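Local coordinates for protein alcohol dehydrogenase, zinc-containing (Streptococcus pneumoniae serotype 2, PDB 5YLN) that probably oxidises alcohols to aldehydes or ketones with NAD+ as a zinc-dependent alcohol dehydrogenase of the medium-chain type, at residues G14-V19 / H47-D52; C173-I178 / A197-V202; H219-S224 / K231-L236. All blocks are in the same frame, centred on the assembly; numbering follows the deposited sequence.

Contact 1: residues G14-V19 / H47-D52; sequences GLASFV and HIIKGD
The turn of a beta hairpin meets the C-terminal end of a short helix here, in the catalytic, zinc-carrying part of the chain. The hairpin is built from strands 4-12 and 15-22, and Gly14 lies in the turn between them. The helix is 43-50, which follows the zinc ligand Cys42 directly.

One backbone bond joins the two elements. Gly14 N donates to Ile49 O at 2.6 Å. The bond is short and straight, with 164° at the hydrogen. The donor sits nearly along the C=O axis of Ile49. This carbonyl belongs to the last helical turn, so the hairpin binds an acceptor at the helix end. The negative end of the helix dipole may strengthen that acceptor. Gly14 has a positive phi (98°), a value that suits a residue without a side chain.

Gly51, also with positive phi, is the first residue to leave helical angles. Asp52 N bonds back to His47 O at 3.0 Å and Gly51 N to Ile48 O at 3.0 Å, which makes a Schellman motif. Lys50 NZ and Asp52 OD2 form only a long ion pair.

Apolar contact comes from Ile49. Its CG1 lies anti to the carbonyl carbon (chi1 -68°) and the chain then runs extended to CD1. Both CG1 and CD1 touch the methyl CB of Ala16, CD1 at 3.9 Å. The other branch, CG2, lies near Leu15 N at 4.1 Å. Tyr333 of helix 329-337 also touches Ile49, and Tyr8 of the partner strand touches Ala16.

The side chain of Ile49 is about 10 Å from that of Cys42, so the contact is not part of the metal site. It is a surface junction of a beta hairpin with a Schellman-capped helix end.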
ATOM      1  N   GLY A  14     -22.246 -26.973  -0.995  1.00 40.75           N
ATOM      2  CA  GLY A  14     -22.365 -27.977   0.038  1.00 42.54           C
ATOM      3  C   GLY A  14     -22.086 -29.408  -0.375  1.00 47.70           C
ATOM      4  O   GLY A  14     -22.260 -30.307   0.451  1.00 53.17           O
ATOM      5  N   LEU A  15     -21.662 -29.657  -1.614  1.00 47.57           N
ATOM      6  CA  LEU A  15     -21.492 -31.019  -2.117  1.00 40.47           C
ATOM      7  C   LEU A  15     -20.269 -31.108  -3.019  1.00 42.78           C
ATOM      8  O   LEU A  15     -20.210 -30.453  -4.062  1.00 42.31           O
ATOM      9  CB  LEU A  15     -22.726 -31.475  -2.883  1.00 42.46           C
ATOM     10  CG  LEU A  15     -22.720 -32.894  -3.446  1.00 43.11           C
ATOM     11  CD1 LEU A  15     -22.637 -33.929  -2.329  1.00 41.23           C
ATOM     12  CD2 LEU A  15     -23.964 -33.123  -4.299  1.00 38.86           C
ATOM     13  N   ALA A  16     -19.315 -31.941  -2.632  1.00 35.99           N
ATOM     14  CA  ALA A  16     -18.259 -32.400  -3.516  1.00 49.16           C
ATOM     15  C   ALA A  16     -18.249 -33.924  -3.488  1.00 49.94           C
ATOM     16  O   ALA A  16     -18.692 -34.541  -2.514  1.00 45.54           O
ATOM     17  CB  ALA A  16     -16.894 -31.838  -3.108  1.00 47.09           C
ATOM     18  N   SER A  17     -17.748 -34.536  -4.561  1.00 44.51           N
ATOM     19  CA  SER A  17     -17.918 -35.971  -4.742  1.00 39.80           C
ATOM     20  C   SER A  17     -16.696 -36.578  -5.416  1.00 43.32           C
ATOM     21  O   SER A  17     -16.209 -36.044  -6.417  1.00 42.02           O
ATOM     22  CB  SER A  17     -19.193 -36.257  -5.558  1.00 41.91           C
ATOM     23  OG  SER A  17     -20.284 -36.575  -4.706  1.00 57.64           O
ATOM     24  N   PHE A  18     -16.204 -37.685  -4.852  1.00 43.14           N
ATOM     25  CA  PHE A  18     -15.137 -38.500  -5.438  1.00 45.15           C
ATOM     26  C   PHE A  18     -15.746 -39.393  -6.519  1.00 48.69           C
ATOM     27  O   PHE A  18     -16.505 -40.321  -6.208  1.00 43.64           O
ATOM     28  CB  PHE A  18     -14.466 -39.326  -4.335  1.00 47.52           C
ATOM     29  CG  PHE A  18     -13.191 -40.027  -4.750  1.00 48.03           C
ATOM     30  CD1 PHE A  18     -12.087 -39.301  -5.178  1.00 46.42           C
ATOM     31  CD2 PHE A  18     -13.081 -41.409  -4.675  1.00 49.77           C
ATOM     32  CE1 PHE A  18     -10.913 -39.944  -5.540  1.00 47.35           C
ATOM     33  CE2 PHE A  18     -11.908 -42.052  -5.041  1.00 47.50           C
ATOM     34  CZ  PHE A  18     -10.828 -41.318  -5.472  1.00 45.91           C
ATOM     35  N   VAL A  19     -15.431 -39.117  -7.792  1.00 44.63           N
ATOM     36  CA  VAL A  19     -16.148 -39.708  -8.924  1.00 47.23           C
ATOM     37  C   VAL A  19     -15.167 -40.077 -10.037  1.00 47.28           C
ATOM     38  O   VAL A  19     -14.000 -39.680 -10.030  1.00 39.73           O
ATOM     39  CB  VAL A  19     -17.233 -38.754  -9.470  1.00 43.43           C
ATOM     40  CG1 VAL A  19     -18.306 -38.516  -8.425  1.00 39.37           C
ATOM     41  CG2 VAL A  19     -16.595 -37.429  -9.894  1.00 40.10           C
ATOM     42  N   HIS A  47     -13.872 -23.189   0.951  1.00 37.87           N
ATOM     43  CA  HIS A  47     -14.745 -22.101   0.521  1.00 34.90           C
ATOM     44  C   HIS A  47     -15.479 -22.448  -0.771  1.00 35.86           C
ATOM     45  O   HIS A  47     -16.667 -22.138  -0.912  1.00 39.98           O
ATOM     46  CB  HIS A  47     -13.933 -20.815   0.328  1.00 30.82           C
ATOM     47  CG  HIS A  47     -13.484 -20.183   1.611  1.00 50.85           C
ATOM     48  ND1 HIS A  47     -14.367 -19.655   2.529  1.00 48.29           N
ATOM     49  CD2 HIS A  47     -12.244 -19.974   2.118  1.00 47.37           C
ATOM     50  CE1 HIS A  47     -13.693 -19.166   3.555  1.00 45.86           C
ATOM     51  NE2 HIS A  47     -12.403 -19.344   3.329  1.00 52.82           N
ATOM     52  N   ILE A  48     -14.783 -23.065  -1.738  1.00 34.38           N
ATOM     53  CA  ILE A  48     -15.441 -23.445  -2.989  1.00 37.01           C
ATOM     54  C   ILE A  48     -16.614 -24.379  -2.711  1.00 32.49           C
ATOM     55  O   ILE A  48     -17.715 -24.194  -3.238  1.00 40.95           O
ATOM     56  CB  ILE A  48     -14.445 -24.094  -3.966  1.00 31.34           C
ATOM     57  CG1 ILE A  48     -13.446 -23.080  -4.516  1.00 30.64           C
ATOM     58  CG2 ILE A  48     -15.202 -24.787  -5.115  1.00 31.80           C
ATOM     59  CD1 ILE A  48     -12.224 -23.727  -5.099  1.00 31.67           C
ATOM     60  N   ILE A  49     -16.387 -25.402  -1.885  1.00 36.53           N
ATOM     61  CA  ILE A  49     -17.423 -26.399  -1.607  1.00 33.47           C
ATOM     62  C   ILE A  49     -18.613 -25.759  -0.913  1.00 45.77           C
ATOM     63  O   ILE A  49     -19.768 -26.128  -1.162  1.00 34.64           O
ATOM     64  CB  ILE A  49     -16.840 -27.551  -0.771  1.00 33.56           C
ATOM     65  CG1 ILE A  49     -15.844 -28.354  -1.617  1.00 46.13           C
ATOM     66  CG2 ILE A  49     -17.952 -28.449  -0.212  1.00 34.42           C
ATOM     67  CD1 ILE A  49     -15.025 -29.340  -0.813  1.00 41.32           C
ATOM     68  N   LYS A  50     -18.354 -24.794  -0.026  1.00 40.74           N
ATOM     69  CA  LYS A  50     -19.425 -24.061   0.644  1.00 43.81           C
ATOM     70  C   LYS A  50     -20.244 -23.212  -0.320  1.00 37.25           C
ATOM     71  O   LYS A  50     -21.400 -22.905  -0.021  1.00 45.41           O
ATOM     72  CB  LYS A  50     -18.843 -23.171   1.742  1.00 57.01           C
ATOM     73  CG  LYS A  50     -18.740 -23.838   3.106  1.00 64.24           C
ATOM     74  CD  LYS A  50     -17.982 -22.958   4.102  1.00 64.65           C
ATOM     75  CE  LYS A  50     -18.631 -21.589   4.232  1.00 63.07           C
ATOM     76  NZ  LYS A  50     -20.114 -21.686   4.454  1.00 59.26           N
ATOM     77  N   GLY A  51     -19.690 -22.840  -1.466  1.00 41.23           N
ATOM     78  CA  GLY A  51     -20.374 -21.969  -2.399  1.00 44.90           C
ATOM     79  C   GLY A  51     -19.918 -20.525  -2.385  1.00 49.23           C
ATOM     80  O   GLY A  51     -20.589 -19.678  -2.986  1.00 46.40           O
ATOM     81  N   ASP A  52     -18.804 -20.215  -1.724  1.00 46.89           N
ATOM     82  CA  ASP A  52     -18.314 -18.842  -1.642  1.00 45.29           C
ATOM     83  C   ASP A  52     -17.334 -18.491  -2.757  1.00 44.85           C
ATOM     84  O   ASP A  52     -16.819 -17.365  -2.774  1.00 44.37           O
ATOM     85  CB  ASP A  52     -17.644 -18.590  -0.286  1.00 49.77           C
ATOM     86  CG  ASP A  52     -18.542 -18.963   0.894  1.00 53.24           C
ATOM     87  OD1 ASP A  52     -19.773 -18.805   0.780  1.00 57.98           O
ATOM     88  OD2 ASP A  52     -18.004 -19.415   1.936  1.00 52.97           O
TER

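Contact 2: residues C173-I178 / A197-V202; sequences CSVAII and AKLIMV
These are the first two strands of the Rossmann-type beta-alpha-beta unit, joined by the crossover helix 182-191.

The backbone bonds form a regular parallel ladder. Val175 and Ile177 each use both N-H and C=O. Val175 N donates to Lys198 O at 2.8 Å, and its O accepts from Ile200 N at 2.8 Å. Ile177 N donates to Ile200 O at 2.8 Å, and its O accepts from Val202 N at 2.9 Å. At the start of the ladder Cys173 O takes Lys198 N in the carbonyl plane, plus a weak bond from Ala197 N. The strands run parallel, twisted by 18°. Ala176 turns its backbone bonds to the other neighbour, strand 242-247.

Apolar contacts line both faces. Val175, Ile177, Leu199 and Met201 share the face toward helix 182-191, where Leu188 touches Ile177, Leu199 and Met201. Leu199 CD2 lies alongside Val175 CB. Met201 crosses Ile177 obliquely, its chain bent at chi2 (77°) and chi3, so that CE comes back to Ile177 CB at 3.9 Å. The other face carries Ala176, Ile178, Ile200 and Val202, and helix 252-261 packs there. Ile178 is bent at chi2 (-59°), which lays its CD1 alongside Val202, 3.6 Å from CB.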
ATOM      1  N   CYS A 173      13.045  -5.548  12.541  1.00 32.08           N
ATOM      2  CA  CYS A 173      11.718  -4.937  12.629  1.00 31.89           C
ATOM      3  C   CYS A 173      10.780  -5.755  13.524  1.00 32.89           C
ATOM      4  O   CYS A 173      11.135  -6.801  14.076  1.00 33.11           O
ATOM      5  CB  CYS A 173      11.097  -4.777  11.243  1.00 40.63           C
ATOM      6  SG  CYS A 173      10.366  -6.304  10.614  1.00 42.56           S
ATOM      7  N   SER A 174       9.550  -5.260  13.661  1.00 27.38           N
ATOM      8  CA  SER A 174       8.528  -5.863  14.498  1.00 30.02           C
ATOM      9  C   SER A 174       7.385  -6.316  13.600  1.00 33.18           C
ATOM     10  O   SER A 174       6.788  -5.506  12.878  1.00 35.17           O
ATOM     11  CB  SER A 174       8.049  -4.869  15.562  1.00 31.72           C
ATOM     12  OG  SER A 174       7.506  -3.713  14.939  1.00 44.77           O
ATOM     13  N   VAL A 175       7.096  -7.604  13.634  1.00 38.48           N
ATOM     14  CA  VAL A 175       6.044  -8.197  12.823  1.00 35.32           C
ATOM     15  C   VAL A 175       4.986  -8.757  13.755  1.00 35.66           C
ATOM     16  O   VAL A 175       5.307  -9.353  14.790  1.00 32.14           O
ATOM     17  CB  VAL A 175       6.589  -9.305  11.903  1.00 37.22           C
ATOM     18  CG1 VAL A 175       5.464  -9.849  10.995  1.00 26.00           C
ATOM     19  CG2 VAL A 175       7.805  -8.798  11.109  1.00 25.63           C
ATOM     20  N   ALA A 176       3.731  -8.550  13.392  1.00 27.14           N
ATOM     21  CA  ALA A 176       2.627  -9.299  13.967  1.00 31.62           C
ATOM     22  C   ALA A 176       1.937 -10.063  12.850  1.00 32.29           C
ATOM     23  O   ALA A 176       1.755  -9.541  11.747  1.00 31.42           O
ATOM     24  CB  ALA A 176       1.624  -8.384  14.678  1.00 29.79           C
ATOM     25  N   ILE A 177       1.568 -11.307  13.133  1.00 36.19           N
ATOM     26  CA  ILE A 177       0.809 -12.125  12.198  1.00 30.98           C
ATOM     27  C   ILE A 177      -0.557 -12.392  12.822  1.00 30.86           C
ATOM     28  O   ILE A 177      -0.646 -12.846  13.972  1.00 31.59           O
ATOM     29  CB  ILE A 177       1.566 -13.418  11.850  1.00 34.32           C
ATOM     30  CG1 ILE A 177       2.892 -13.030  11.193  1.00 30.01           C
ATOM     31  CG2 ILE A 177       0.764 -14.279  10.880  1.00 28.94           C
ATOM     32  CD1 ILE A 177       3.877 -14.183  11.046  1.00 30.64           C
ATOM     33  N   ILE A 178      -1.612 -12.033  12.095  1.00 28.07           N
ATOM     34  CA  ILE A 178      -2.979 -12.153  12.579  1.00 28.64           C
ATOM     35  C   ILE A 178      -3.575 -13.391  11.930  1.00 31.67           C
ATOM     36  O   ILE A 178      -3.948 -13.377  10.749  1.00 34.32           O
ATOM     37  CB  ILE A 178      -3.816 -10.907  12.271  1.00 40.94           C
ATOM     38  CG1 ILE A 178      -3.010  -9.652  12.607  1.00 39.16           C
ATOM     39  CG2 ILE A 178      -5.111 -10.943  13.080  1.00 36.38           C
ATOM     40  CD1 ILE A 178      -2.574  -9.585  14.040  1.00 38.02           C
ATOM     41  N   ALA A 197      13.093  -8.614  14.684  1.00 33.23           N
ATOM     42  CA  ALA A 197      13.295  -8.637  16.139  1.00 35.39           C
ATOM     43  C   ALA A 197      12.136  -9.319  16.862  1.00 39.61           C
ATOM     44  O   ALA A 197      12.342 -10.064  17.825  1.00 40.03           O
ATOM     45  CB  ALA A 197      13.475  -7.214  16.656  1.00 34.60           C
ATOM     46  N   LYS A 198      10.909  -9.068  16.411  1.00 40.67           N
ATOM     47  CA  LYS A 198       9.702  -9.555  17.065  1.00 38.36           C
ATOM     48  C   LYS A 198       8.777 -10.161  16.026  1.00 35.08           C
ATOM     49  O   LYS A 198       8.492  -9.548  14.989  1.00 31.57           O
ATOM     50  CB  LYS A 198       8.979  -8.434  17.820  1.00 35.85           C
ATOM     51  CG  LYS A 198       9.702  -7.996  19.075  1.00 40.62           C
ATOM     52  CD  LYS A 198       8.863  -7.060  19.914  1.00 55.44           C
ATOM     53  CE  LYS A 198       9.505  -6.869  21.276  1.00 62.54           C
ATOM     54  NZ  LYS A 198      10.837  -6.218  21.192  1.00 57.31           N
ATOM     55  N   LEU A 199       8.333 -11.373  16.308  1.00 31.50           N
ATOM     56  CA  LEU A 199       7.359 -12.104  15.514  1.00 33.56           C
ATOM     57  C   LEU A 199       6.235 -12.448  16.474  1.00 39.58           C
ATOM     58  O   LEU A 199       6.323 -13.430  17.222  1.00 36.10           O
ATOM     59  CB  LEU A 199       7.956 -13.357  14.901  1.00 38.34           C
ATOM     60  CG  LEU A 199       8.575 -13.229  13.526  1.00 39.04           C
ATOM     61  CD1 LEU A 199       9.334 -14.511  13.207  1.00 37.18           C
ATOM     62  CD2 LEU A 199       7.490 -12.991  12.528  1.00 28.40           C
ATOM     63  N   ILE A 200       5.193 -11.635  16.451  1.00 28.09           N
ATOM     64  CA  ILE A 200       4.097 -11.728  17.399  1.00 31.33           C
ATOM     65  C   ILE A 200       2.942 -12.454  16.710  1.00 39.31           C
ATOM     66  O   ILE A 200       2.373 -11.952  15.735  1.00 36.34           O
ATOM     67  CB  ILE A 200       3.691 -10.332  17.882  1.00 35.62           C
ATOM     68  CG1 ILE A 200       4.942  -9.586  18.364  1.00 38.49           C
ATOM     69  CG2 ILE A 200       2.612 -10.439  18.954  1.00 32.92           C
ATOM     70  CD1 ILE A 200       4.802  -8.071  18.443  1.00 37.54           C
ATOM     71  N   MET A 201       2.611 -13.656  17.175  1.00 29.02           N
ATOM     72  CA  MET A 201       1.453 -14.358  16.636  1.00 32.84           C
ATOM     73  C   MET A 201       0.224 -13.965  17.438  1.00 29.72           C
ATOM     74  O   MET A 201       0.244 -13.999  18.673  1.00 34.37           O
ATOM     75  CB  MET A 201       1.638 -15.878  16.663  1.00 39.01           C
ATOM     76  CG  MET A 201       0.568 -16.648  15.851  1.00 48.89           C
ATOM     77  SD  MET A 201       0.820 -16.605  14.046  1.00 56.06           S
ATOM     78  CE  MET A 201       2.570 -16.493  14.041  1.00 29.12           C
ATOM     79  N   VAL A 202      -0.837 -13.582  16.730  1.00 41.64           N
ATOM     80  CA  VAL A 202      -2.108 -13.184  17.330  1.00 34.21           C
ATOM     81  C   VAL A 202      -3.182 -14.134  16.826  1.00 32.59           C
ATOM     82  O   VAL A 202      -3.296 -14.353  15.613  1.00 30.30           O
ATOM     83  CB  VAL A 202      -2.457 -11.721  16.989  1.00 36.81           C
ATOM     84  CG1 VAL A 202      -3.776 -11.292  17.670  1.00 32.97           C
ATOM     85  CG2 VAL A 202      -1.326 -10.822  17.412  1.00 32.44           C
TER

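Contact 3: residues H219-S224 / K231-L236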
ATOM      1  N   HIS A 219       6.664 -14.092  20.422  1.00 35.71           N
ATOM      2  CA  HIS A 219       5.601 -13.855  21.397  1.00 30.36           C
ATOM      3  C   HIS A 219       4.262 -14.315  20.847  1.00 34.29           C
ATOM      4  O   HIS A 219       4.034 -14.327  19.633  1.00 32.55           O
ATOM      5  CB  HIS A 219       5.426 -12.378  21.765  1.00 32.23           C
ATOM      6  CG  HIS A 219       6.697 -11.674  22.102  1.00 41.39           C
ATOM      7  ND1 HIS A 219       7.707 -11.476  21.180  1.00 40.48           N
ATOM      8  CD2 HIS A 219       7.127 -11.123  23.263  1.00 40.14           C
ATOM      9  CE1 HIS A 219       8.709 -10.842  21.764  1.00 41.63           C
ATOM     10  NE2 HIS A 219       8.382 -10.611  23.025  1.00 42.20           N
ATOM     11  N   LYS A 220       3.360 -14.644  21.757  1.00 35.07           N
ATOM     12  CA  LYS A 220       1.975 -14.906  21.410  1.00 40.95           C
ATOM     13  C   LYS A 220       1.089 -13.885  22.101  1.00 42.35           C
ATOM     14  O   LYS A 220       1.376 -13.437  23.218  1.00 43.86           O
ATOM     15  CB  LYS A 220       1.535 -16.322  21.810  1.00 40.10           C
ATOM     16  CG  LYS A 220       1.567 -16.593  23.318  1.00 41.00           C
ATOM     17  CD  LYS A 220       1.078 -18.010  23.636  1.00 38.90           C
ATOM     18  CE  LYS A 220       1.237 -18.318  25.120  1.00 42.19           C
ATOM     19  NZ  LYS A 220       0.675 -19.667  25.439  1.00 50.96           N
ATOM     20  N   VAL A 221       0.005 -13.523  21.430  1.00 40.10           N
ATOM     21  CA  VAL A 221      -0.994 -12.632  22.006  1.00 35.51           C
ATOM     22  C   VAL A 221      -2.350 -13.225  21.680  1.00 34.32           C
ATOM     23  O   VAL A 221      -2.643 -13.478  20.510  1.00 36.36           O
ATOM     24  CB  VAL A 221      -0.889 -11.202  21.451  1.00 42.61           C
ATOM     25  CG1 VAL A 221      -2.036 -10.344  21.972  1.00 38.53           C
ATOM     26  CG2 VAL A 221       0.465 -10.591  21.809  1.00 42.77           C
ATOM     27  N   ASN A 222      -3.162 -13.476  22.703  1.00 37.84           N
ATOM     28  CA  ASN A 222      -4.498 -14.010  22.492  1.00 40.21           C
ATOM     29  C   ASN A 222      -5.446 -12.840  22.254  1.00 45.02           C
ATOM     30  O   ASN A 222      -5.500 -11.902  23.056  1.00 46.55           O
ATOM     31  CB  ASN A 222      -4.942 -14.855  23.686  1.00 45.03           C
ATOM     32  CG  ASN A 222      -6.125 -15.758  23.354  1.00 45.63           C
ATOM     33  OD1 ASN A 222      -7.142 -15.303  22.847  1.00 45.02           O
ATOM     34  ND2 ASN A 222      -5.971 -17.046  23.601  1.00 44.72           N
ATOM     35  N   SER A 223      -6.177 -12.881  21.145  1.00 52.20           N
ATOM     36  CA  SER A 223      -7.020 -11.764  20.744  1.00 51.17           C
ATOM     37  C   SER A 223      -8.428 -11.847  21.324  1.00 49.79           C
ATOM     38  O   SER A 223      -9.326 -11.150  20.840  1.00 47.02           O
ATOM     39  CB  SER A 223      -7.083 -11.677  19.219  1.00 48.02           C
ATOM     40  OG  SER A 223      -7.403 -12.937  18.662  1.00 55.54           O
ATOM     41  N   SER A 224      -8.635 -12.671  22.352  1.00 50.30           N
ATOM     42  CA  SER A 224      -9.981 -12.851  22.891  1.00 56.46           C
ATOM     43  C   SER A 224     -10.527 -11.553  23.473  1.00 59.95           C
ATOM     44  O   SER A 224     -11.698 -11.216  23.263  1.00 62.20           O
ATOM     45  CB  SER A 224      -9.980 -13.959  23.936  1.00 52.65           C
ATOM     46  OG  SER A 224      -9.743 -15.203  23.303  1.00 61.04           O
ATOM     47  N   LYS A 231      -3.347  -3.259  23.454  1.00 34.72           N
ATOM     48  CA  LYS A 231      -2.451  -2.739  24.487  1.00 34.22           C
ATOM     49  C   LYS A 231      -1.155  -3.534  24.536  1.00 43.09           C
ATOM     50  O   LYS A 231      -0.062  -2.972  24.485  1.00 39.41           O
ATOM     51  CB  LYS A 231      -3.122  -2.786  25.855  1.00 35.21           C
ATOM     52  CG  LYS A 231      -4.076  -1.648  26.139  1.00 66.38           C
ATOM     53  CD  LYS A 231      -4.309  -1.530  27.652  1.00 69.93           C
ATOM     54  CE  LYS A 231      -5.778  -1.311  27.999  1.00 69.56           C
ATOM     55  NZ  LYS A 231      -6.340  -0.127  27.299  1.00 70.94           N
ATOM     56  N   GLU A 232      -1.274  -4.858  24.625  1.00 45.54           N
ATOM     57  CA  GLU A 232      -0.110  -5.712  24.773  1.00 47.81           C
ATOM     58  C   GLU A 232       0.835  -5.566  23.590  1.00 43.68           C
ATOM     59  O   GLU A 232       2.058  -5.568  23.756  1.00 38.53           O
ATOM     60  CB  GLU A 232      -0.567  -7.162  24.934  1.00 52.14           C
ATOM     61  CG  GLU A 232       0.570  -8.151  25.026  1.00 65.79           C
ATOM     62  CD  GLU A 232       0.113  -9.512  25.513  1.00 74.15           C
ATOM     63  OE1 GLU A 232      -1.103  -9.657  25.819  1.00 76.58           O
ATOM     64  OE2 GLU A 232       0.974 -10.424  25.586  1.00 69.78           O
ATOM     65  N   ILE A 233       0.291  -5.424  22.385  1.00 37.99           N
ATOM     66  CA  ILE A 233       1.159  -5.286  21.227  1.00 39.58           C
ATOM     67  C   ILE A 233       1.854  -3.926  21.240  1.00 37.30           C
ATOM     68  O   ILE A 233       3.035  -3.817  20.884  1.00 38.08           O
ATOM     69  CB  ILE A 233       0.364  -5.538  19.936  1.00 40.93           C
ATOM     70  CG1 ILE A 233       0.022  -7.031  19.843  1.00 36.28           C
ATOM     71  CG2 ILE A 233       1.156  -5.073  18.705  1.00 35.75           C
ATOM     72  CD1 ILE A 233      -1.018  -7.367  18.788  1.00 37.03           C
ATOM     73  N   TYR A 234       1.157  -2.875  21.688  1.00 37.44           N
ATOM     74  CA  TYR A 234       1.816  -1.577  21.809  1.00 41.83           C
ATOM     75  C   TYR A 234       2.853  -1.586  22.925  1.00 42.52           C
ATOM     76  O   TYR A 234       3.862  -0.883  22.835  1.00 43.22           O
ATOM     77  CB  TYR A 234       0.782  -0.458  22.021  1.00 45.86           C
ATOM     78  CG  TYR A 234       0.278   0.097  20.710  1.00 43.02           C
ATOM     79  CD1 TYR A 234       1.095   0.899  19.932  1.00 39.25           C
ATOM     80  CD2 TYR A 234      -0.994  -0.203  20.236  1.00 43.11           C
ATOM     81  CE1 TYR A 234       0.667   1.399  18.724  1.00 41.96           C
ATOM     82  CE2 TYR A 234      -1.443   0.296  19.017  1.00 37.75           C
ATOM     83  CZ  TYR A 234      -0.600   1.087  18.259  1.00 41.94           C
ATOM     84  OH  TYR A 234      -1.017   1.603  17.045  1.00 43.83           O
ATOM     85  N   ASP A 235       2.640  -2.399  23.960  1.00 42.74           N
ATOM     86  CA  ASP A 235       3.643  -2.531  25.007  1.00 45.77           C
ATOM     87  C   ASP A 235       4.903  -3.226  24.500  1.00 40.23           C
ATOM     88  O   ASP A 235       6.006  -2.895  24.944  1.00 42.00           O
ATOM     89  CB  ASP A 235       3.041  -3.274  26.202  1.00 50.58           C
ATOM     90  CG  ASP A 235       2.096  -2.397  27.015  1.00 54.94           C
ATOM     91  OD1 ASP A 235       2.076  -1.160  26.779  1.00 57.45           O
ATOM     92  OD2 ASP A 235       1.382  -2.937  27.891  1.00 59.07           O
ATOM     93  N   LEU A 236       4.770  -4.171  23.562  1.00 40.26           N
ATOM     94  CA  LEU A 236       5.940  -4.865  23.033  1.00 40.74           C
ATOM     95  C   LEU A 236       6.738  -4.002  22.073  1.00 45.47           C
ATOM     96  O   LEU A 236       7.918  -4.274  21.846  1.00 47.95           O
ATOM     97  CB  LEU A 236       5.518  -6.158  22.329  1.00 47.39           C
ATOM     98  CG  LEU A 236       4.946  -7.239  23.252  1.00 49.67           C
ATOM     99  CD1 LEU A 236       4.228  -8.335  22.457  1.00 49.52           C
ATOM    100  CD2 LEU A 236       6.051  -7.829  24.133  1.00 45.20           C
TER
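Strand 219-222 and helix segment 231-236 run nearly antiparallel, at 156°, with their axes 9.6 Å apart at closest approach. The strand lies at the edge of the parallel sheet, and helix 226-236 turns back along it. Side chains make nearly all the contacts between them.

Val221 is the centre. Its CG2, anti to the carbonyl carbon, points at the helix and meets three residues. Ile233 CG1 lies 4.1 Å from Val221 CG2. Leu236 CD1 is more distant from the same methyl, at 4.4 Å. Glu232 is extended, with CG anti to the backbone N (chi1 177°), and its carboxylate meets the valine tip to tip. Glu232 OE2 is 3.8 Å from Val221 CG2, while OE1 faces the other methyl, CG1. Lys228 is a weak, long ion partner of this carboxylate.

His219 and Leu236 also meet tip to tip. Leu236 CD2 touches His219 CD2 at 3.6 Å, approaching the ring obliquely. Ile233 continues inward to Val202, Phe257 and Ile261.

At the end of the strand, Asn222 OD1 accepts from Ser224 N at 3.1 Å, an Asx turn, and from Ser224 OG at 2.6 Å. Lys220 points away from the helix and makes salt bridges with Glu210 and Asp206.

Between these two segments the helix is therefore held by van der Waals contact alone. The aliphatic part of Glu232 adds to the apolar surface at CG, while its carboxylate ends against the Val221 methyls, with no hydrogen bond to the strand.

Contacts 2 and 3 hold neighbouring parts of one Rossmann-type sheet, with centres 10 Å apart. Strand 198-203 bridges them: it is part of contact 2 and neighbours strand 219-222 of contact 3. It pairs with 174-178 in contact 2, and on its other edge Met201 N and O probably bond to His219 O and Val221 N. Contact 2 is buried and rests on a backbone ladder between apolar faces. Contact 3 is only partly buried, at the sheet edge, and rests on side chains. Contact 1 is a surface contact in the other domain, 34 Å from contact 2 and 37 Å from contact 3 between centres. It depends on a single backbone bond and one small apolar patch.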